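BugD (PDB 2F5X) binds aspartic acid as a periplasmic solute receptor of the tripartite tricarboxylate transporter family and probably delivers it for uptake. Local coordinates at residues Y14-F25 with D73-H81. Residues are numbered along the deposited sequence; the frame is centred on the assembly and turned at random.
With ASP (aspartic acid), chain D.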
loop_
_atom_site.group_PDB
_atom_site.type_symbol
_atom_site.label_atom_id
_atom_site.label_comp_id
_atom_site.label_asym_id
_atom_site.label_seq_id
_atom_site.Cartn_x
_atom_site.Cartn_y
_atom_site.Cartn_z
ATOM N N TYR A 14 -11.596 28.377 -0.554
ATOM C CA TYR A 14 -11.227 26.949 -0.808
ATOM C C TYR A 14 -11.998 25.968 0.099
ATOM O O TYR A 14 -12.095 26.198 1.303
ATOM C CB TYR A 14 -9.713 26.744 -0.624
ATOM C CG TYR A 14 -9.323 25.287 -0.728
ATOM C CD1 TYR A 14 -9.022 24.713 -1.960
ATOM C CD2 TYR A 14 -9.287 24.472 0.406
ATOM C CE1 TYR A 14 -8.692 23.367 -2.062
ATOM C CE2 TYR A 14 -8.960 23.123 0.314
ATOM C CZ TYR A 14 -8.661 22.583 -0.920
ATOM O OH TYR A 14 -8.339 21.253 -1.006
ATOM N N PRO A 15 -12.518 24.862 -0.441
ATOM C CA PRO A 15 -12.547 24.567 -1.879
ATOM C C PRO A 15 -13.824 25.081 -2.540
ATOM O O PRO A 15 -14.909 25.005 -1.949
ATOM C CB PRO A 15 -12.525 23.036 -1.909
ATOM C CG PRO A 15 -13.238 22.629 -0.647
ATOM C CD PRO A 15 -13.085 23.755 0.352
ATOM N N GLU A 16 -13.690 25.591 -3.756
ATOM C CA GLU A 16 -14.839 26.143 -4.471
ATOM C C GLU A 16 -15.286 25.240 -5.617
ATOM O O GLU A 16 -16.250 25.551 -6.325
ATOM C CB GLU A 16 -14.551 27.570 -4.952
ATOM C CG GLU A 16 -13.381 27.711 -5.914
ATOM C CD GLU A 16 -13.061 29.161 -6.236
ATOM O OE1 GLU A 16 -12.856 29.964 -5.296
ATOM O OE2 GLU A 16 -13.013 29.503 -7.438
ATOM N N ARG A 17 -14.578 24.123 -5.779
ATOM C CA ARG A 17 -14.916 23.082 -6.743
ATOM C C ARG A 17 -14.345 21.751 -6.226
ATOM O O ARG A 17 -13.557 21.746 -5.273
ATOM C CB ARG A 17 -14.377 23.424 -8.144
ATOM C CG ARG A 17 -12.862 23.454 -8.265
ATOM C CD ARG A 17 -12.359 24.075 -9.556
ATOM N NE ARG A 17 -10.912 23.923 -9.713
ATOM C CZ ARG A 17 -10.031 24.912 -9.587
ATOM N NH1 ARG A 17 -10.432 26.142 -9.293
ATOM N NH2 ARG A 17 -8.738 24.668 -9.750
ATOM N N PRO A 18 -14.746 20.626 -6.818
ATOM C CA PRO A 18 -14.257 19.318 -6.358
ATOM C C PRO A 18 -12.728 19.193 -6.310
ATOM O O PRO A 18 -12.010 19.796 -7.115
ATOM C CB PRO A 18 -14.861 18.347 -7.376
ATOM C CG PRO A 18 -16.121 19.042 -7.810
ATOM C CD PRO A 18 -15.716 20.485 -7.924
ATOM N N VAL A 19 -12.260 18.419 -5.336
ATOM C CA VAL A 19 -10.834 18.153 -5.134
ATOM C C VAL A 19 -10.512 16.786 -5.714
ATOM O O VAL A 19 -11.174 15.795 -5.382
ATOM C CB VAL A 19 -10.479 18.180 -3.635
ATOM C CG1 VAL A 19 -9.026 17.748 -3.392
ATOM C CG2 VAL A 19 -10.723 19.568 -3.053
ATOM N N ASN A 20 -9.498 16.737 -6.574
ATOM C CA ASN A 20 -9.048 15.467 -7.153
ATOM C C ASN A 20 -8.048 14.785 -6.252
ATOM O O ASN A 20 -7.044 15.394 -5.865
ATOM C CB ASN A 20 -8.424 15.684 -8.529
ATOM C CG ASN A 20 -9.411 16.250 -9.541
ATOM O OD1 ASN A 20 -9.097 17.195 -10.274
ATOM N ND2 ASN A 20 -10.607 15.676 -9.588
HETATM N N MSE A 21 -8.336 13.524 -5.923
HETATM C CA MSE A 21 -7.448 12.711 -5.103
HETATM C C MSE A 21 -6.848 11.635 -5.996
HETATM O O MSE A 21 -7.551 10.749 -6.480
HETATM C CB MSE A 21 -8.218 12.086 -3.939
HETATM C CG MSE A 21 -7.569 10.834 -3.344
HETATM SE SE MSE A 21 -8.429 10.263 -1.702
HETATM C CE MSE A 21 -7.812 11.650 -0.877
ATOM N N VAL A 22 -5.547 11.732 -6.230
ATOM C CA VAL A 22 -4.851 10.773 -7.083
ATOM C C VAL A 22 -4.423 9.551 -6.277
ATOM O O VAL A 22 -3.759 9.675 -5.242
ATOM C CB VAL A 22 -3.621 11.435 -7.765
ATOM C CG1 VAL A 22 -2.757 10.406 -8.540
ATOM C CG2 VAL A 22 -4.081 12.604 -8.664
ATOM N N VAL A 23 -4.810 8.380 -6.776
ATOM C CA VAL A 23 -4.382 7.086 -6.254
ATOM C C VAL A 23 -3.476 6.485 -7.334
ATOM O O VAL A 23 -3.952 6.216 -8.435
ATOM C CB VAL A 23 -5.613 6.174 -6.033
ATOM C CG1 VAL A 23 -5.198 4.723 -5.771
ATOM C CG2 VAL A 23 -6.451 6.702 -4.884
ATOM N N PRO A 24 -2.174 6.336 -7.074
ATOM C CA PRO A 24 -1.237 5.845 -8.102
ATOM C C PRO A 24 -1.332 4.362 -8.491
ATOM O O PRO A 24 -0.313 3.748 -8.830
ATOM C CB PRO A 24 0.132 6.146 -7.478
ATOM C CG PRO A 24 -0.164 7.292 -6.493
ATOM C CD PRO A 24 -1.454 6.763 -5.859
ATOM N N PHE A 25 -2.541 3.805 -8.473
ATOM C CA PHE A 25 -2.765 2.396 -8.798
ATOM C C PHE A 25 -4.124 2.196 -9.422
ATOM O O PHE A 25 -5.009 3.049 -9.302
ATOM C CB PHE A 25 -2.669 1.531 -7.536
ATOM C CG PHE A 25 -1.304 1.539 -6.912
ATOM C CD1 PHE A 25 -0.268 0.785 -7.465
ATOM C CD2 PHE A 25 -1.048 2.316 -5.795
ATOM C CE1 PHE A 25 1.002 0.810 -6.909
ATOM C CE2 PHE A 25 0.223 2.342 -5.222
ATOM C CZ PHE A 25 1.250 1.584 -5.776
ATOM N N ASP A 73 -2.658 24.283 -5.754
ATOM C CA ASP A 73 -3.848 25.048 -5.388
ATOM C C ASP A 73 -4.800 24.322 -4.441
ATOM O O ASP A 73 -5.824 24.889 -4.039
ATOM C CB ASP A 73 -4.593 25.532 -6.642
ATOM C CG ASP A 73 -4.953 24.407 -7.591
ATOM O OD1 ASP A 73 -4.915 23.213 -7.197
ATOM O OD2 ASP A 73 -5.310 24.637 -8.767
ATOM N N GLY A 74 -4.470 23.078 -4.094
ATOM C CA GLY A 74 -5.310 22.275 -3.219
ATOM C C GLY A 74 -6.346 21.429 -3.946
ATOM O O GLY A 74 -7.074 20.653 -3.315
ATOM N N TYR A 75 -6.415 21.568 -5.265
ATOM C CA TYR A 75 -7.383 20.793 -6.050
ATOM C C TYR A 75 -6.805 19.496 -6.616
ATOM O O TYR A 75 -7.519 18.712 -7.236
ATOM C CB TYR A 75 -8.050 21.664 -7.125
ATOM C CG TYR A 75 -8.833 22.797 -6.497
ATOM C CD1 TYR A 75 -10.066 22.561 -5.876
ATOM C CD2 TYR A 75 -8.325 24.091 -6.480
ATOM C CE1 TYR A 75 -10.785 23.599 -5.275
ATOM C CE2 TYR A 75 -9.030 25.134 -5.883
ATOM C CZ TYR A 75 -10.257 24.881 -5.283
ATOM O OH TYR A 75 -10.948 25.913 -4.693
ATOM N N SER A 76 -5.515 19.272 -6.376
ATOM C CA SER A 76 -4.884 17.986 -6.655
ATOM C C SER A 76 -4.144 17.520 -5.416
ATOM O O SER A 76 -3.206 18.178 -4.955
ATOM C CB SER A 76 -3.909 18.087 -7.827
ATOM O OG SER A 76 -4.566 18.560 -8.986
ATOM N N ILE A 77 -4.577 16.390 -4.874
ATOM C CA ILE A 77 -3.916 15.809 -3.708
ATOM C C ILE A 77 -3.574 14.352 -3.967
ATOM O O ILE A 77 -4.129 13.727 -4.885
ATOM C CB ILE A 77 -4.759 15.991 -2.413
ATOM C CG1 ILE A 77 -6.089 15.233 -2.505
ATOM C CG2 ILE A 77 -4.987 17.473 -2.141
ATOM C CD1 ILE A 77 -6.953 15.320 -1.227
ATOM N N LEU A 78 -2.643 13.826 -3.174
ATOM C CA LEU A 78 -2.145 12.474 -3.375
ATOM C C LEU A 78 -2.537 11.594 -2.203
ATOM O O LEU A 78 -2.344 11.982 -1.057
ATOM C CB LEU A 78 -0.615 12.508 -3.490
ATOM C CG LEU A 78 0.104 11.162 -3.602
ATOM C CD1 LEU A 78 -0.198 10.526 -4.958
ATOM C CD2 LEU A 78 1.608 11.361 -3.396
ATOM N N LEU A 79 -3.094 10.419 -2.490
ATOM C CA LEU A 79 -3.204 9.381 -1.472
ATOM C C LEU A 79 -2.264 8.265 -1.881
ATOM O O LEU A 79 -2.461 7.620 -2.912
ATOM C CB LEU A 79 -4.636 8.852 -1.309
ATOM C CG LEU A 79 -4.696 7.783 -0.197
ATOM C CD1 LEU A 79 -4.698 8.410 1.228
ATOM C CD2 LEU A 79 -5.859 6.845 -0.389
HETATM N N MSE A 80 -1.225 8.059 -1.085
HETATM C CA MSE A 80 -0.196 7.089 -1.430
HETATM C C MSE A 80 0.285 6.384 -0.168
HETATM O O MSE A 80 0.184 6.926 0.928
HETATM C CB MSE A 80 0.961 7.799 -2.163
HETATM C CG MSE A 80 2.095 6.888 -2.683
HETATM SE SE MSE A 80 1.498 5.355 -3.743
HETATM C CE MSE A 80 3.232 4.431 -3.845
ATOM N N HIS A 81 0.815 5.179 -0.342
ATOM C CA HIS A 81 1.249 4.357 0.775
ATOM C C HIS A 81 2.766 4.334 0.939
ATOM O O HIS A 81 3.471 5.131 0.306
ATOM C CB HIS A 81 0.640 2.953 0.671
ATOM C CG HIS A 81 1.030 2.188 -0.560
ATOM N ND1 HIS A 81 2.335 2.074 -0.995
ATOM C CD2 HIS A 81 0.281 1.460 -1.421
ATOM C CE1 HIS A 81 2.372 1.307 -2.071
ATOM N NE2 HIS A 81 1.137 0.923 -2.351
HETATM N N ASP D . -1.579 -0.485 -2.996
HETATM C CA ASP D . -1.474 -0.899 -4.426
HETATM C C ASP D . -2.819 -0.829 -5.134
HETATM O O ASP D . -3.036 -1.516 -6.150
HETATM C CB ASP D . -0.906 -2.308 -4.535
HETATM C CG ASP D . 0.525 -2.389 -4.069
HETATM O OD1 ASP D . 1.019 -3.529 -3.903
HETATM O OD2 ASP D . 1.223 -1.366 -3.852
HETATM O OXT ASP D . -3.681 -0.081 -4.671
HETATM O O HOH W 1 -6.475 22.987 -10.697
HETATM O O HOH W 2 -6.928 27.013 -8.650
HETATM O O HOH W 3 -7.259 19.611 -10.183
#
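Asn-20 with Ser-76, Met-21 with Ile-77 and Val-22 with Leu-78 pair in a parallel ladder between strands 19-23 and 76-81. Asn-20 N donates to Tyr-75 O, Ile-77 N to Asn-20 O, Val-22 N to Ile-77 O and Leu-79 N to Val-22 O. The sheet order is 50-54, 19-23, 76-81, all parallel. Helices 30-46 and 61-68 make the beta-alpha-beta crossovers, as in the alpha/beta lobes of periplasmic binding proteins.

Aromatic and charged groups gather at the N-terminal ends. Arg-17 chi1 (66°) sets CG between the backbone N and the carbonyl carbon. The chain then runs extended to NE, and the guanidinium stacks on one Tyr-75 face, planes 23° apart. Arg-17 CZ is 3.9 Å from the Tyr-75 ring centroid, a cation-pi contact. Tyr-14 CE1 lies obliquely over the opposite face, toward the rim. Glu-16 N donates to Tyr-75 OH (2.9 Å) in the ring plane. Tyr-14 OH donates to Gly-74 O at 2.7 Å, from above the carbonyl plane. Arg-17 NH2 and Asp-73 OD2 form a long salt bridge of 3.6 Å, bridged by two waters. Asp-73 OD1 accepts from Tyr-75 N in an Asx turn.

Ile-77 CD1 reaches CE of selenomethionine Met-21 at 3.8 Å and touches Val-19 CG1. On the other face, Leu-78 CD1 meets Pro-24 CG at 3.6 Å.

At the C-terminal ends, SE of selenomethionine Met-80 meets Phe-25 CE2 at 3.6 Å, an oblique Met-aromatic contact. The Phe-25 ring lies under CA of the bound aspartic acid. His-81 NE2 donates to ligand OD2 (2.7 Å, bent to 141°). His-81 ND1 accepts from Gly-83 N, which orients the ring with NE2 as donor.

Chemistry thus divides by end: Arg-17, Tyr-14 and Glu-16 hold Tyr-75, whereas Phe-25 and His-81 give the ligand an apolar face and one bent hydrogen bond, alongside bonds from Thr-31, Ala-150, Ser-151, Thr-174 and Gln-192.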